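Local coordinates for protein Nsp15 (Middle East respiratory syndrome-related coronavirus, PDB 5YVD) that probably cleaves RNA at uridylates, as a coronavirus endoribonuclease of the EndoU family, here in a six-chain assembly, at residues D185-Q193 / K316-I324; Q306-V315 / F326-V335. One frame throughout, in Å; residues are numbered along the deposited sequence.

Interaction 1 of 2, residues D185-Q193 / K316-I324; sequences DPTECIYTQ and KVPIDLTMI
The carboxylate of Asp320 is held by several groups at once. Its OD1 accepts the backbone N-H of Thr192, with N to OD1 at 2.7 Å and an N-H...O angle of 149°; the donor comes from the syn side, 29° out of the carboxylate plane. OD2 is hydrogen-bonded to Thr271 OG1 and forms a long, weak ion pair with Lys70, which also donates to Thr192 OG1. The carboxylate can face residues 191-192 because chi1, at -75°, swings CG away from the carbonyl carbon of its own residue. OD1 then also lies 3.5 Å from Tyr191 CD1, at the edge of the phenol ring and near its plane. Residues 319-322 form the type I' turn of the two-residue hairpin between strands 312-319 and 322-331, and the 185-193 loop runs along this tip with a single bridge, Ile190 to Ile319. Two backbone bonds make up the bridge: Asp320 N reaches Ile190 O at 2.8 Å, and Ile190 N donates to Pro318 O at 3.1 Å. The side chains of the bridged pair also meet, Ile190 CG2 lying 3.9 Å from Ile319 CG1. Within the turn, the N-H of Leu321 points to the thiol of Cys189, N to SG 3.3 Å, so a sulfur takes up a turn amide. The same SG sits over one face of the Tyr191 ring, displaced toward its rim. Leu321 sends CD2 to the phenol end of that ring, 4.0 Å from Tyr191 CZ, while the hydroxyl is hydrogen-bonded to Val149 O. Leu71 of helix 69-74 touches both Tyr191 and Asp320.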
# COMPACT_ATOMS: atom_id res chain seq x y z
N ASP A 185 -48.84 -0.16 -1.10
CA ASP A 185 -49.60 -0.87 -2.13
C ASP A 185 -48.89 -0.88 -3.49
O ASP A 185 -48.68 0.18 -4.08
CB ASP A 185 -51.01 -0.28 -2.28
CG ASP A 185 -51.99 -0.86 -1.26
OD1 ASP A 185 -52.92 -1.60 -1.67
OD2 ASP A 185 -51.81 -0.61 -0.04
N PRO A 186 -48.54 -2.08 -4.00
CA PRO A 186 -47.76 -2.23 -5.24
C PRO A 186 -48.38 -1.56 -6.45
O PRO A 186 -49.58 -1.64 -6.63
CB PRO A 186 -47.81 -3.75 -5.49
CG PRO A 186 -49.08 -4.21 -4.83
CD PRO A 186 -49.09 -3.38 -3.56
N THR A 187 -47.57 -0.92 -7.28
CA THR A 187 -48.00 -0.54 -8.61
C THR A 187 -47.65 -1.70 -9.53
O THR A 187 -46.48 -2.10 -9.58
CB THR A 187 -47.26 0.72 -9.08
OG1 THR A 187 -47.12 1.65 -7.99
CG2 THR A 187 -47.99 1.37 -10.26
N GLU A 188 -48.62 -2.26 -10.24
CA GLU A 188 -48.32 -3.25 -11.28
C GLU A 188 -47.17 -2.71 -12.14
O GLU A 188 -47.03 -1.50 -12.35
CB GLU A 188 -49.56 -3.57 -12.16
CG GLU A 188 -50.58 -4.51 -11.51
CD GLU A 188 -52.05 -4.11 -11.76
OE1 GLU A 188 -52.37 -2.90 -11.88
OE2 GLU A 188 -52.90 -5.03 -11.81
N CYS A 189 -46.37 -3.63 -12.65
CA CYS A 189 -45.00 -3.30 -13.01
C CYS A 189 -44.39 -4.33 -13.98
O CYS A 189 -44.68 -5.53 -13.96
CB CYS A 189 -44.26 -3.17 -11.68
SG CYS A 189 -42.56 -3.66 -11.52
N ILE A 190 -43.57 -3.81 -14.88
CA ILE A 190 -42.85 -4.62 -15.86
C ILE A 190 -41.49 -4.94 -15.19
O ILE A 190 -41.08 -4.22 -14.27
CB ILE A 190 -42.78 -3.81 -17.20
CG1 ILE A 190 -43.91 -4.25 -18.13
CG2 ILE A 190 -41.45 -3.90 -17.94
CD1 ILE A 190 -43.87 -5.72 -18.50
N TYR A 191 -40.82 -6.02 -15.60
CA TYR A 191 -39.46 -6.28 -15.07
C TYR A 191 -38.37 -6.41 -16.13
O TYR A 191 -38.52 -7.14 -17.10
CB TYR A 191 -39.45 -7.55 -14.24
CG TYR A 191 -40.07 -7.41 -12.90
CD1 TYR A 191 -39.40 -6.74 -11.87
CD2 TYR A 191 -41.32 -7.95 -12.63
CE1 TYR A 191 -39.96 -6.61 -10.60
CE2 TYR A 191 -41.90 -7.83 -11.37
CZ TYR A 191 -41.22 -7.16 -10.36
OH TYR A 191 -41.80 -7.05 -9.10
N THR A 192 -37.25 -5.71 -15.92
CA THR A 192 -36.03 -5.96 -16.70
C THR A 192 -35.60 -7.37 -16.38
O THR A 192 -36.07 -7.94 -15.42
CB THR A 192 -34.91 -4.98 -16.33
OG1 THR A 192 -34.70 -4.99 -14.91
CG2 THR A 192 -35.26 -3.57 -16.78
N GLN A 193 -34.72 -7.95 -17.18
CA GLN A 193 -34.50 -9.41 -17.10
C GLN A 193 -33.11 -9.86 -16.69
O GLN A 193 -32.84 -11.04 -16.68
CB GLN A 193 -34.85 -10.06 -18.44
CG GLN A 193 -36.29 -9.90 -18.83
CD GLN A 193 -37.19 -10.77 -18.01
OE1 GLN A 193 -36.87 -11.91 -17.70
NE2 GLN A 193 -38.34 -10.24 -17.66
N LYS A 316 -43.61 7.84 -18.96
CA LYS A 316 -43.36 7.33 -17.62
C LYS A 316 -43.79 5.88 -17.55
O LYS A 316 -44.95 5.60 -17.80
CB LYS A 316 -44.15 8.16 -16.62
CG LYS A 316 -43.55 9.53 -16.39
CD LYS A 316 -44.43 10.41 -15.51
CE LYS A 316 -44.03 11.88 -15.60
NZ LYS A 316 -43.05 12.26 -14.55
N VAL A 317 -42.89 4.96 -17.23
CA VAL A 317 -43.26 3.54 -17.19
C VAL A 317 -42.91 2.90 -15.85
O VAL A 317 -41.79 3.08 -15.37
CB VAL A 317 -42.59 2.71 -18.30
CG1 VAL A 317 -43.16 1.30 -18.31
CG2 VAL A 317 -42.77 3.35 -19.68
N PRO A 318 -43.85 2.14 -15.25
CA PRO A 318 -43.55 1.39 -14.05
C PRO A 318 -42.77 0.11 -14.40
O PRO A 318 -43.28 -0.74 -15.12
CB PRO A 318 -44.93 1.06 -13.48
CG PRO A 318 -45.82 1.00 -14.66
CD PRO A 318 -45.26 1.97 -15.66
N ILE A 319 -41.53 0.04 -13.91
CA ILE A 319 -40.60 -1.04 -14.18
C ILE A 319 -39.73 -1.31 -12.97
O ILE A 319 -39.29 -0.37 -12.30
CB ILE A 319 -39.61 -0.66 -15.30
CG1 ILE A 319 -40.35 -0.36 -16.61
CG2 ILE A 319 -38.61 -1.77 -15.54
CD1 ILE A 319 -39.48 0.25 -17.68
N ASP A 320 -39.44 -2.57 -12.69
CA ASP A 320 -38.48 -2.89 -11.63
C ASP A 320 -38.82 -2.14 -10.32
O ASP A 320 -37.94 -1.65 -9.59
CB ASP A 320 -37.03 -2.56 -12.08
CG ASP A 320 -36.45 -3.59 -13.09
OD1 ASP A 320 -37.15 -4.55 -13.45
OD2 ASP A 320 -35.29 -3.46 -13.51
N LEU A 321 -40.12 -2.04 -10.04
CA LEU A 321 -40.63 -1.49 -8.79
C LEU A 321 -40.45 0.04 -8.59
O LEU A 321 -40.82 0.54 -7.54
CB LEU A 321 -40.11 -2.28 -7.59
CG LEU A 321 -40.30 -3.81 -7.67
CD1 LEU A 321 -39.62 -4.55 -6.52
CD2 LEU A 321 -41.76 -4.21 -7.72
N THR A 322 -39.91 0.75 -9.60
CA THR A 322 -39.82 2.23 -9.64
C THR A 322 -40.58 2.77 -10.85
O THR A 322 -41.20 2.00 -11.60
CB THR A 322 -38.38 2.74 -9.82
OG1 THR A 322 -37.46 1.66 -9.62
CG2 THR A 322 -38.06 3.90 -8.87
N MET A 323 -40.51 4.08 -11.05
CA MET A 323 -40.96 4.69 -12.30
C MET A 323 -39.75 4.90 -13.16
O MET A 323 -38.76 5.42 -12.66
CB MET A 323 -41.67 6.04 -12.06
CG MET A 323 -42.59 6.46 -13.20
SD MET A 323 -44.07 5.40 -13.35
CE MET A 323 -45.28 6.34 -12.40
N ILE A 324 -39.82 4.50 -14.43
CA ILE A 324 -38.72 4.76 -15.40
C ILE A 324 -39.17 5.64 -16.56
O ILE A 324 -40.21 5.40 -17.18
CB ILE A 324 -38.12 3.46 -15.99
CG1 ILE A 324 -37.62 2.53 -14.87
CG2 ILE A 324 -36.98 3.77 -16.98
CD1 ILE A 324 -36.38 3.03 -14.15

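Interaction 2 of 2, residues Q306-V315 / F326-V335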
# COMPACT_ATOMS: atom_id res chain seq x y z
N GLN A 306 -48.38 4.42 -27.62
CA GLN A 306 -48.00 5.83 -27.57
C GLN A 306 -48.50 6.61 -28.78
O GLN A 306 -48.64 6.07 -29.88
CB GLN A 306 -46.48 5.96 -27.46
CG GLN A 306 -46.04 6.82 -26.29
CD GLN A 306 -46.28 6.15 -24.96
OE1 GLN A 306 -46.09 4.94 -24.82
NE2 GLN A 306 -46.70 6.93 -23.96
N ASP A 307 -48.73 7.90 -28.55
CA ASP A 307 -49.18 8.81 -29.60
C ASP A 307 -48.02 9.30 -30.51
O ASP A 307 -47.12 10.06 -30.10
CB ASP A 307 -49.94 10.00 -28.99
CG ASP A 307 -50.78 10.72 -30.01
OD1 ASP A 307 -51.97 10.36 -30.14
OD2 ASP A 307 -50.25 11.61 -30.72
N LEU A 308 -48.07 8.85 -31.76
CA LEU A 308 -47.05 9.16 -32.74
C LEU A 308 -47.26 10.58 -33.27
O LEU A 308 -46.46 11.08 -34.07
CB LEU A 308 -47.08 8.12 -33.88
CG LEU A 308 -46.94 6.65 -33.45
CD1 LEU A 308 -47.02 5.72 -34.66
CD2 LEU A 308 -45.65 6.42 -32.68
N GLY A 309 -48.34 11.22 -32.81
CA GLY A 309 -48.63 12.61 -33.12
C GLY A 309 -47.64 13.56 -32.49
O GLY A 309 -47.10 14.42 -33.18
N VAL A 310 -47.37 13.43 -31.20
CA VAL A 310 -46.57 14.44 -30.50
C VAL A 310 -45.08 14.37 -30.86
O VAL A 310 -44.49 13.31 -30.91
CB VAL A 310 -46.79 14.40 -28.97
CG1 VAL A 310 -46.19 13.15 -28.35
CG2 VAL A 310 -46.23 15.67 -28.33
N VAL A 311 -44.49 15.54 -31.10
CA VAL A 311 -43.08 15.64 -31.49
C VAL A 311 -42.13 15.19 -30.38
O VAL A 311 -41.08 14.59 -30.64
CB VAL A 311 -42.73 17.09 -31.91
CG1 VAL A 311 -41.22 17.32 -31.99
CG2 VAL A 311 -43.42 17.45 -33.23
N SER A 312 -42.49 15.53 -29.14
CA SER A 312 -41.66 15.23 -27.97
C SER A 312 -42.47 15.00 -26.69
O SER A 312 -43.48 15.67 -26.46
CB SER A 312 -40.71 16.40 -27.67
OG SER A 312 -40.08 16.23 -26.41
N LYS A 313 -42.00 14.05 -25.88
CA LYS A 313 -42.77 13.55 -24.75
C LYS A 313 -41.88 12.72 -23.82
O LYS A 313 -41.21 11.79 -24.26
CB LYS A 313 -43.88 12.67 -25.33
CG LYS A 313 -44.51 11.68 -24.38
CD LYS A 313 -45.84 12.13 -23.80
CE LYS A 313 -46.25 11.17 -22.69
NZ LYS A 313 -47.54 11.54 -22.07
N VAL A 314 -41.88 13.08 -22.53
CA VAL A 314 -41.39 12.22 -21.46
C VAL A 314 -42.46 11.17 -21.13
O VAL A 314 -43.55 11.52 -20.68
CB VAL A 314 -41.10 13.00 -20.15
CG1 VAL A 314 -40.57 12.06 -19.07
CG2 VAL A 314 -40.13 14.16 -20.37
N VAL A 315 -42.15 9.90 -21.38
CA VAL A 315 -43.05 8.78 -21.11
C VAL A 315 -42.63 8.11 -19.82
O VAL A 315 -41.45 7.79 -19.65
CB VAL A 315 -42.94 7.69 -22.21
CG1 VAL A 315 -43.83 6.47 -21.89
CG2 VAL A 315 -43.26 8.28 -23.58
N PHE A 326 -38.58 7.70 -20.23
CA PHE A 326 -37.95 7.69 -21.52
C PHE A 326 -38.32 8.95 -22.22
O PHE A 326 -39.40 9.49 -21.98
CB PHE A 326 -38.51 6.58 -22.38
CG PHE A 326 -38.35 5.20 -21.81
CD1 PHE A 326 -39.15 4.78 -20.76
CD2 PHE A 326 -37.43 4.32 -22.36
CE1 PHE A 326 -39.01 3.49 -20.25
CE2 PHE A 326 -37.28 3.04 -21.85
CZ PHE A 326 -38.07 2.63 -20.80
N MET A 327 -37.46 9.40 -23.13
CA MET A 327 -37.88 10.38 -24.10
C MET A 327 -38.39 9.64 -25.34
O MET A 327 -37.85 8.58 -25.70
CB MET A 327 -36.71 11.28 -24.46
CG MET A 327 -36.26 12.16 -23.29
SD MET A 327 -37.56 13.25 -22.71
CE MET A 327 -37.99 14.15 -24.20
N LEU A 328 -39.46 10.17 -25.94
CA LEU A 328 -39.95 9.71 -27.23
C LEU A 328 -40.08 10.89 -28.19
O LEU A 328 -40.91 11.77 -27.98
CB LEU A 328 -41.31 9.03 -27.11
CG LEU A 328 -41.92 8.53 -28.44
CD1 LEU A 328 -41.03 7.49 -29.15
CD2 LEU A 328 -43.33 7.97 -28.28
N TRP A 329 -39.26 10.88 -29.24
CA TRP A 329 -39.31 11.90 -30.27
C TRP A 329 -40.00 11.36 -31.51
O TRP A 329 -39.67 10.26 -31.96
CB TRP A 329 -37.89 12.34 -30.61
CG TRP A 329 -37.20 13.03 -29.46
CD1 TRP A 329 -36.65 12.44 -28.34
CD2 TRP A 329 -37.02 14.43 -29.30
NE1 TRP A 329 -36.12 13.40 -27.51
CE2 TRP A 329 -36.34 14.63 -28.08
CE3 TRP A 329 -37.36 15.55 -30.08
CZ2 TRP A 329 -35.99 15.91 -27.62
CZ3 TRP A 329 -37.01 16.81 -29.62
CH2 TRP A 329 -36.34 16.98 -28.40
N CYS A 330 -40.95 12.12 -32.07
CA CYS A 330 -41.67 11.71 -33.28
C CYS A 330 -41.68 12.75 -34.38
O CYS A 330 -41.47 13.93 -34.11
CB CYS A 330 -43.11 11.35 -32.94
SG CYS A 330 -43.26 9.83 -31.99
N LYS A 331 -41.91 12.31 -35.61
CA LYS A 331 -42.00 13.20 -36.76
C LYS A 331 -42.80 12.54 -37.87
O LYS A 331 -42.54 11.40 -38.23
CB LYS A 331 -40.61 13.60 -37.27
CG LYS A 331 -40.52 13.71 -38.79
CD LYS A 331 -39.42 14.66 -39.27
CE LYS A 331 -39.32 14.62 -40.79
NZ LYS A 331 -38.09 15.27 -41.29
N ASP A 332 -43.77 13.27 -38.41
CA ASP A 332 -44.69 12.77 -39.44
C ASP A 332 -45.22 11.41 -39.08
O ASP A 332 -45.10 10.48 -39.85
CB ASP A 332 -44.03 12.72 -40.84
CG ASP A 332 -43.53 14.09 -41.32
OD1 ASP A 332 -44.37 14.99 -41.55
OD2 ASP A 332 -42.30 14.25 -41.47
N GLY A 333 -45.76 11.28 -37.87
CA GLY A 333 -46.52 10.09 -37.49
C GLY A 333 -45.71 8.81 -37.31
O GLY A 333 -46.28 7.71 -37.29
N GLN A 334 -44.39 8.98 -37.17
CA GLN A 334 -43.45 7.88 -36.92
C GLN A 334 -42.52 8.25 -35.75
O GLN A 334 -42.42 9.41 -35.34
CB GLN A 334 -42.60 7.61 -38.16
CG GLN A 334 -43.38 7.14 -39.38
CD GLN A 334 -42.49 6.94 -40.60
OE1 GLN A 334 -41.68 7.79 -40.97
NE2 GLN A 334 -42.65 5.79 -41.25
N VAL A 335 -41.85 7.24 -35.23
CA VAL A 335 -40.88 7.43 -34.17
C VAL A 335 -39.57 7.85 -34.82
O VAL A 335 -39.15 7.26 -35.81
CB VAL A 335 -40.68 6.09 -33.41
CG1 VAL A 335 -39.51 6.16 -32.42
CG2 VAL A 335 -41.96 5.69 -32.71
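Four backbone hydrogen bonds join residues 311-315 to 326-330. Val315 and Phe326 exchange two of them, 2.8 Å from Val315 N to Phe326 O and 2.9 Å from Phe326 N to Val315 O. Leu328 N donates to Lys313 O and Cys330 N to Val311 O. Weaker CA-H...O contacts fill in between them, among them Trp329 CA to Val311 O at 3.2 Å. Strands 312-319 and 322-331 are the arms of an antiparallel beta hairpin, their short segments inclined at 155°, and strand 334-340 adds a third strand beyond a type I' turn at 331-334. Apolar packing differs between the two faces of this sheet. Where Val314 and Met327 project, the methionine chain bends at chi2 (-60°), which brings SD to 3.6 Å from Val314 CG2; a further bend at chi3 directs CE to 3.7 Å from Ser312 OG. On the face of Val315 and Leu328, CG2 of the valine leans on CB of the leucine, and Leu328 CD2 slides past the aliphatic part of Gln306, 3.6 Å from its CG; Phe338 of strand 334-340 touches Leu328 and stacks with Phe326. Leu308 reaches from its loop to the end of the 331-334 turn, CD1 lying near Gly333 O and CD2 3.8 Å from Val335 CG2 just past it. A CH-pi contact also crosses between the strands: Ser312 CB stands over the six-membered ring of Trp329, 4.3 Å from the centroid.

In the fold
Both interactions use strands 312-319 and 322-331, at opposite ends of one hairpin, and both are partly buried. Interaction 1 lies at the tip, where a loop distant in sequence docks through a buried carboxylate, a thiol and a single bridge; its centre is about 14 Å from the centre of the chain. Interaction 2, whose centre is about 29 Å from that point, has more exposed residues and is the pairing of the hairpin arms themselves, with backbone bonds between strands and apolar side chains. The contact centres are about 21 Å apart, yet they meet directly: the Phe326 ring packs against Val317 and Ile319, with Phe326 CE1 3.8 Å from Val317 CG2. Neither contact is touched by another chain of the assembly.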